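SAM dependent methyltransferase (Agrobacterium tumefaciens, PDB 2IGT) binds S-adenosylmethionine and probably transfers its methyl group to a substrate that is not known. Local coordinates at residues His130-Leu144 against Val157-Ala171. Residues are numbered along the deposited sequence; the frame is centred on the assembly and turned at random. Where two conformers were deposited one is given.
Sequences HVGVFPEQIVHWEWL and VLNLFGYTGVASLVA. With SAM (S-adenosylmethionine), chain D; FMT (formic acid), chain I.
Tyr163 reaches from the loop after strand 157-160 into the 130-134 loop, with CG anti to its backbone N (chi1 -174°). CB and CG lie near the ribose O3' of the bound S-adenosylmethionine, and Tyr163 CD1 is closest to it, 3.5 Å from SAM O3'. On the other side of the ring, CD2 and CE2 meet Phe134, with Tyr163 CE2 3.6 Å from Phe134 CE2. Tyr163 CD2 lies at the edge of the Phe134 ring, in its plane. Tyr163 CZ lies near Gly132 CA and O1 of a formic acid molecule, probably from the crystallisation liquor. At the tip, Tyr163 OH donates a hydrogen bond of 2.8 Å to formic acid O1. The same OH sits over one face of the His130 imidazole, offset toward its rim. The Tyr163 ring thus meets His130 edge-to-face, with the planes at 77°.

Thr164 CG2 lies over the centre of one Tyr163 ring face. Thr164 OG1 donates to Gly132 O at 2.6 Å, approaching from above the carbonyl plane. Formic acid O1 also accepts from Gly132 N, and more weakly from Val133 N, while O2 accepts from Val131 N. Arg66 adds another bond to the formic acid.

Further along, helices 138-144 and 166-171 run side by side at 25°. Val166 CG1 makes a CH-pi contact with the six-membered ring of Trp141, 3.6 Å from CG1 to the ring centroid. Gln137 O lies over the opposite face. Ala167 CB touches Trp141 CD1 and NE1, and Leu144 CD2 fits against Ala167 and Ala171.

Phe134, Phe161 and Tyr163 belong to the cofactor pocket. The glycine-bearing loop between strand 157-160 and helix 166-171 lies on the cofactor, as in the Rossmann-like fold of SAM-dependent methyltransferases. Backbone N-H groups and a tyrosine hydroxyl converge on the formic acid close to this site, with Phe134 touching both ligands. Such a pocket would suit a small carboxylate or other anion.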
loop_
_atom_site.group_PDB
_atom_site.type_symbol
_atom_site.label_atom_id
_atom_site.label_comp_id
_atom_site.label_asym_id
_atom_site.label_seq_id
_atom_site.Cartn_x
_atom_site.Cartn_y
_atom_site.Cartn_z
ATOM N N HIS A 130 6.385 -0.046 19.084
ATOM C CA HIS A 130 7.458 0.915 19.359
ATOM C C HIS A 130 6.946 2.225 19.967
ATOM O O HIS A 130 5.971 2.792 19.473
ATOM C CB HIS A 130 8.333 1.164 18.105
ATOM C CG HIS A 130 7.628 1.816 16.947
ATOM N ND1 HIS A 130 6.961 3.021 17.051
ATOM C CD2 HIS A 130 7.576 1.479 15.635
ATOM C CE1 HIS A 130 6.486 3.369 15.866
ATOM N NE2 HIS A 130 6.844 2.451 14.990
ATOM N N VAL A 131 7.594 2.688 21.039
ATOM C CA VAL A 131 7.120 3.875 21.775
ATOM C C VAL A 131 7.931 5.131 21.428
ATOM O O VAL A 131 7.771 6.174 22.058
ATOM C CB VAL A 131 7.099 3.668 23.327
ATOM C CG1 VAL A 131 6.060 2.558 23.728
ATOM C CG2 VAL A 131 8.501 3.309 23.850
ATOM N N GLY A 132 8.803 5.038 20.429
ATOM C CA GLY A 132 9.473 6.224 19.894
ATOM C C GLY A 132 10.893 6.411 20.414
ATOM O O GLY A 132 11.521 7.455 20.178
ATOM N N VAL A 133 11.382 5.408 21.141
ATOM C CA VAL A 133 12.742 5.416 21.678
ATOM C C VAL A 133 13.124 3.995 22.072
ATOM O O VAL A 133 12.263 3.204 22.472
ATOM C CB VAL A 133 12.881 6.410 22.888
ATOM C CG1 VAL A 133 11.928 6.045 24.063
ATOM C CG2 VAL A 133 14.345 6.580 23.347
ATOM N N PHE A 134 14.406 3.684 21.908
ATOM C CA PHE A 134 15.023 2.464 22.390
ATOM C C PHE A 134 15.945 2.883 23.532
ATOM O O PHE A 134 17.122 3.189 23.306
ATOM C CB PHE A 134 15.798 1.779 21.240
ATOM C CG PHE A 134 14.917 1.167 20.191
ATOM C CD1 PHE A 134 14.461 -0.151 20.315
ATOM C CD2 PHE A 134 14.531 1.900 19.088
ATOM C CE1 PHE A 134 13.645 -0.728 19.339
ATOM C CE2 PHE A 134 13.693 1.338 18.111
ATOM C CZ PHE A 134 13.255 0.014 18.233
ATOM N N PRO A 135 15.409 2.956 24.773
ATOM C CA PRO A 135 16.170 3.628 25.831
ATOM C C PRO A 135 17.464 2.929 26.212
ATOM O O PRO A 135 18.374 3.560 26.755
ATOM C CB PRO A 135 15.210 3.649 27.031
ATOM C CG PRO A 135 14.142 2.685 26.714
ATOM C CD PRO A 135 14.102 2.444 25.239
ATOM N N GLU A 136 17.548 1.636 25.935
ATOM C CA GLU A 136 18.804 0.898 26.195
ATOM C C GLU A 136 19.986 1.491 25.415
ATOM O O GLU A 136 21.144 1.384 25.851
ATOM C CB GLU A 136 18.644 -0.598 25.848
ATOM C CG GLU A 136 18.410 -0.923 24.381
ATOM C CD GLU A 136 16.943 -0.883 23.950
ATOM O OE1 GLU A 136 16.093 -0.279 24.644
ATOM O OE2 GLU A 136 16.620 -1.470 22.897
ATOM N N GLN A 137 19.689 2.115 24.270
ATOM C CA GLN A 137 20.703 2.763 23.424
ATOM C C GLN A 137 21.458 3.893 24.147
ATOM O O GLN A 137 22.457 4.407 23.634
ATOM C CB GLN A 137 20.076 3.254 22.105
ATOM C CG GLN A 137 19.650 2.097 21.149
ATOM C CD GLN A 137 20.849 1.367 20.557
ATOM O OE1 GLN A 137 21.896 1.979 20.293
ATOM N NE2 GLN A 137 20.718 0.063 20.357
ATOM N N ILE A 138 20.994 4.258 25.347
ATOM C CA ILE A 138 21.695 5.254 26.171
ATOM C C ILE A 138 23.170 4.912 26.408
ATOM O O ILE A 138 24.002 5.807 26.515
ATOM C CB ILE A 138 20.999 5.501 27.525
ATOM C CG1 ILE A 138 21.523 6.818 28.153
ATOM C CG2 ILE A 138 21.172 4.277 28.470
ATOM C CD1 ILE A 138 20.771 7.301 29.400
ATOM N N VAL A 139 23.499 3.620 26.479
ATOM C CA VAL A 139 24.905 3.244 26.602
ATOM C C VAL A 139 25.726 3.768 25.389
ATOM O O VAL A 139 26.800 4.348 25.578
ATOM C CB VAL A 139 25.085 1.724 26.816
ATOM C CG1 VAL A 139 26.542 1.385 27.086
ATOM C CG2 VAL A 139 24.196 1.251 27.977
ATOM N N HIS A 140 25.220 3.586 24.169
ATOM C CA HIS A 140 25.917 4.100 22.972
ATOM C C HIS A 140 25.840 5.632 22.921
ATOM O O HIS A 140 26.788 6.278 22.487
ATOM C CB HIS A 140 25.353 3.524 21.652
ATOM C CG HIS A 140 25.448 2.025 21.539
ATOM N ND1 HIS A 140 26.653 1.346 21.540
ATOM C CD2 HIS A 140 24.481 1.085 21.385
ATOM C CE1 HIS A 140 26.420 0.046 21.432
ATOM N NE2 HIS A 140 25.112 -0.140 21.330
ATOM N N TRP A 141 24.719 6.210 23.368
ATOM C CA TRP A 141 24.613 7.680 23.417
ATOM C C TRP A 141 25.630 8.297 24.354
ATOM O O TRP A 141 26.152 9.391 24.069
ATOM C CB TRP A 141 23.222 8.158 23.829
ATOM C CG TRP A 141 22.121 7.606 23.007
ATOM C CD1 TRP A 141 22.188 7.156 21.718
ATOM C CD2 TRP A 141 20.756 7.461 23.421
ATOM N NE1 TRP A 141 20.938 6.703 21.319
ATOM C CE2 TRP A 141 20.049 6.883 22.344
ATOM C CE3 TRP A 141 20.070 7.755 24.605
ATOM C CZ2 TRP A 141 18.675 6.588 22.414
ATOM C CZ3 TRP A 141 18.697 7.443 24.685
ATOM C CH2 TRP A 141 18.026 6.875 23.585
ATOM N N GLU A 142 25.904 7.600 25.462
ATOM C CA GLU A 142 26.924 8.005 26.423
ATOM C C GLU A 142 28.325 7.992 25.815
ATOM O O GLU A 142 29.103 8.939 26.015
ATOM C CB GLU A 142 26.837 7.144 27.698
ATOM C CG GLU A 142 25.642 7.542 28.575
ATOM C CD GLU A 142 25.305 6.559 29.697
ATOM O OE1 GLU A 142 25.619 5.348 29.606
ATOM O OE2 GLU A 142 24.681 7.013 30.678
ATOM N N TRP A 143 28.633 6.920 25.085
ATOM C CA TRP A 143 29.890 6.797 24.338
ATOM C C TRP A 143 30.016 7.965 23.341
ATOM O O TRP A 143 31.045 8.627 23.269
ATOM C CB TRP A 143 30.019 5.431 23.634
ATOM C CG TRP A 143 31.228 5.405 22.739
ATOM C CD1 TRP A 143 32.509 5.026 23.067
ATOM C CD2 TRP A 143 31.267 5.826 21.375
ATOM N NE1 TRP A 143 33.348 5.197 21.972
ATOM C CE2 TRP A 143 32.608 5.686 20.925
ATOM C CE3 TRP A 143 30.291 6.304 20.478
ATOM C CZ2 TRP A 143 32.996 6.006 19.606
ATOM C CZ3 TRP A 143 30.681 6.621 19.165
ATOM C CH2 TRP A 143 32.021 6.477 18.748
ATOM N N LEU A 144 28.932 8.221 22.608
ATOM C CA LEU A 144 28.853 9.311 21.636
ATOM C C LEU A 144 29.010 10.712 22.269
ATOM O O LEU A 144 29.818 11.507 21.817
ATOM C CB LEU A 144 27.518 9.192 20.884
ATOM C CG LEU A 144 27.140 10.310 19.918
ATOM C CD1 LEU A 144 28.117 10.352 18.763
ATOM C CD2 LEU A 144 25.685 10.076 19.411
ATOM N N VAL A 157 29.184 13.927 12.660
ATOM C CA VAL A 157 28.531 12.670 13.074
ATOM C C VAL A 157 27.464 12.301 12.055
ATOM O O VAL A 157 26.594 13.110 11.723
ATOM C CB VAL A 157 27.905 12.786 14.499
ATOM C CG1 VAL A 157 27.073 11.535 14.867
ATOM C CG2 VAL A 157 29.020 13.079 15.533
ATOM N N LEU A 158 27.536 11.078 11.561
ATOM C CA LEU A 158 26.512 10.557 10.664
ATOM C C LEU A 158 25.707 9.508 11.408
ATOM O O LEU A 158 26.272 8.621 12.049
ATOM C CB LEU A 158 27.164 9.931 9.402
ATOM C CG LEU A 158 26.278 9.246 8.344
ATOM C CD1 LEU A 158 25.344 10.276 7.656
ATOM C CD2 LEU A 158 27.190 8.575 7.323
ATOM N N ASN A 159 24.390 9.596 11.301
ATOM C CA ASN A 159 23.487 8.682 11.987
ATOM C C ASN A 159 22.544 8.064 10.955
ATOM O O ASN A 159 21.605 8.731 10.484
ATOM C CB ASN A 159 22.706 9.453 13.079
ATOM C CG ASN A 159 21.839 8.538 13.943
ATOM O OD1 ASN A 159 22.011 7.311 13.939
ATOM N ND2 ASN A 159 20.893 9.133 14.679
ATOM N N LEU A 160 22.830 6.819 10.563
ATOM C CA LEU A 160 22.048 6.100 9.529
ATOM C C LEU A 160 20.913 5.290 10.131
ATOM O O LEU A 160 21.117 4.631 11.152
ATOM C CB LEU A 160 22.963 5.150 8.712
ATOM C CG LEU A 160 24.183 5.789 8.050
ATOM C CD1 LEU A 160 24.978 4.709 7.307
ATOM C CD2 LEU A 160 23.709 6.908 7.079
ATOM N N PHE A 161 19.739 5.317 9.471
ATOM C CA PHE A 161 18.503 4.668 9.977
ATOM C C PHE A 161 18.152 5.324 11.311
ATOM O O PHE A 161 17.892 4.638 12.296
ATOM C CB PHE A 161 18.678 3.162 10.200
ATOM C CG PHE A 161 19.161 2.414 8.985
ATOM C CD1 PHE A 161 18.242 1.934 8.036
ATOM C CD2 PHE A 161 20.529 2.167 8.793
ATOM C CE1 PHE A 161 18.697 1.205 6.918
ATOM C CE2 PHE A 161 20.985 1.443 7.679
ATOM C CZ PHE A 161 20.074 0.950 6.752
ATOM N N GLY A 162 18.158 6.656 11.321
ATOM C CA GLY A 162 18.162 7.414 12.576
ATOM C C GLY A 162 16.865 7.420 13.383
ATOM O O GLY A 162 16.877 7.797 14.556
ATOM N N TYR A 163 15.754 7.017 12.760
ATOM C CA TYR A 163 14.490 6.827 13.497
ATOM C C TYR A 163 14.073 8.156 14.165
ATOM O O TYR A 163 14.098 9.199 13.501
ATOM C CB TYR A 163 14.658 5.665 14.497
ATOM C CG TYR A 163 13.421 5.233 15.248
ATOM C CD1 TYR A 163 12.224 4.990 14.579
ATOM C CD2 TYR A 163 13.462 5.034 16.638
ATOM C CE1 TYR A 163 11.082 4.560 15.271
ATOM C CE2 TYR A 163 12.322 4.613 17.340
ATOM C CZ TYR A 163 11.145 4.364 16.647
ATOM O OH TYR A 163 9.991 3.946 17.304
ATOM N N THR A 164 13.739 8.150 15.461
ATOM C CA THR A 164 13.272 9.367 16.106
ATOM C C THR A 164 14.422 10.293 16.517
ATOM O O THR A 164 14.179 11.337 17.100
ATOM C CB THR A 164 12.374 9.056 17.315
ATOM O OG1 THR A 164 13.100 8.237 18.247
ATOM C CG2 THR A 164 11.045 8.342 16.867
ATOM N N GLY A 165 15.660 9.887 16.221
ATOM C CA GLY A 165 16.815 10.790 16.270
ATOM C C GLY A 165 17.349 11.190 17.628
ATOM O O GLY A 165 18.046 12.190 17.727
ATOM N N VAL A 166 17.101 10.402 18.672
ATOM C CA VAL A 166 17.642 10.782 19.989
ATOM C C VAL A 166 19.189 10.826 19.955
ATOM O O VAL A 166 19.799 11.734 20.521
ATOM C CB VAL A 166 17.107 9.897 21.136
ATOM C CG1 VAL A 166 17.805 10.246 22.479
ATOM C CG2 VAL A 166 15.624 10.116 21.275
ATOM N N ALA A 167 19.821 9.887 19.241
ATOM C CA ALA A 167 21.297 9.945 19.093
ATOM C C ALA A 167 21.732 11.227 18.385
ATOM O O ALA A 167 22.763 11.827 18.722
ATOM C CB ALA A 167 21.830 8.710 18.347
ATOM N N SER A 168 20.972 11.616 17.362
ATOM C CA SER A 168 21.266 12.828 16.608
ATOM C C SER A 168 21.227 14.023 17.538
ATOM O O SER A 168 22.066 14.919 17.446
ATOM C CB SER A 168 20.251 13.006 15.474
ATOM O OG SER A 168 20.310 11.884 14.606
ATOM N N LEU A 169 20.252 14.025 18.447
ATOM C CA LEU A 169 20.072 15.157 19.350
ATOM C C LEU A 169 21.148 15.202 20.437
ATOM O O LEU A 169 21.656 16.289 20.766
ATOM C CB LEU A 169 18.653 15.147 19.948
ATOM C CG LEU A 169 17.534 15.288 18.911
ATOM C CD1 LEU A 169 16.169 15.213 19.577
ATOM C CD2 LEU A 169 17.662 16.584 18.056
ATOM N N VAL A 170 21.521 14.025 20.950
ATOM C CA VAL A 170 22.639 13.911 21.907
ATOM C C VAL A 170 23.925 14.487 21.283
ATOM O O VAL A 170 24.603 15.316 21.898
ATOM C CB VAL A 170 22.856 12.446 22.404
ATOM C CG1 VAL A 170 24.127 12.347 23.231
ATOM C CG2 VAL A 170 21.657 11.957 23.269
ATOM N N ALA A 171 24.236 14.067 20.057
ATOM C CA ALA A 171 25.445 14.552 19.364
ATOM C C ALA A 171 25.401 16.065 19.149
ATOM O O ALA A 171 26.362 16.789 19.461
ATOM C CB ALA A 171 25.668 13.804 18.043
HETATM N N SAM D . 16.753 -0.633 13.952
HETATM C CA SAM D . 15.548 -0.853 14.798
HETATM C C SAM D . 14.894 -2.191 14.403
HETATM O O SAM D . 15.291 -2.875 13.442
HETATM O OXT SAM D . 13.949 -2.628 15.072
HETATM C CB SAM D . 14.567 0.336 14.687
HETATM C CG SAM D . 13.653 0.384 13.439
HETATM S SD SAM D . 14.570 0.632 11.870
HETATM C CE SAM D . 16.161 -0.137 12.084
HETATM C "C5'" SAM D . 15.173 2.320 12.133
HETATM C "C4'" SAM D . 14.808 3.259 10.997
HETATM O "O4'" SAM D . 15.269 2.729 9.766
HETATM C "C3'" SAM D . 13.306 3.472 10.772
HETATM O "O3'" SAM D . 12.950 4.774 11.207
HETATM C "C2'" SAM D . 13.062 3.286 9.266
HETATM O "O2'" SAM D . 12.291 4.314 8.673
HETATM C "C1'" SAM D . 14.509 3.337 8.744
HETATM N N9 SAM D . 14.774 2.645 7.484
HETATM C C8 SAM D . 14.302 1.421 7.048
HETATM N N7 SAM D . 14.840 1.160 5.841
HETATM C C5 SAM D . 15.647 2.197 5.482
HETATM C C6 SAM D . 16.407 2.464 4.337
HETATM N N6 SAM D . 16.464 1.599 3.336
HETATM N N1 SAM D . 17.163 3.632 4.282
HETATM C C2 SAM D . 17.097 4.533 5.315
HETATM N N3 SAM D . 16.319 4.297 6.441
HETATM C C4 SAM D . 15.595 3.142 6.510
HETATM C C FMT I . 10.899 1.755 20.378
HETATM O O1 FMT I . 10.498 2.772 19.809
HETATM O O2 FMT I . 10.267 1.110 21.216
#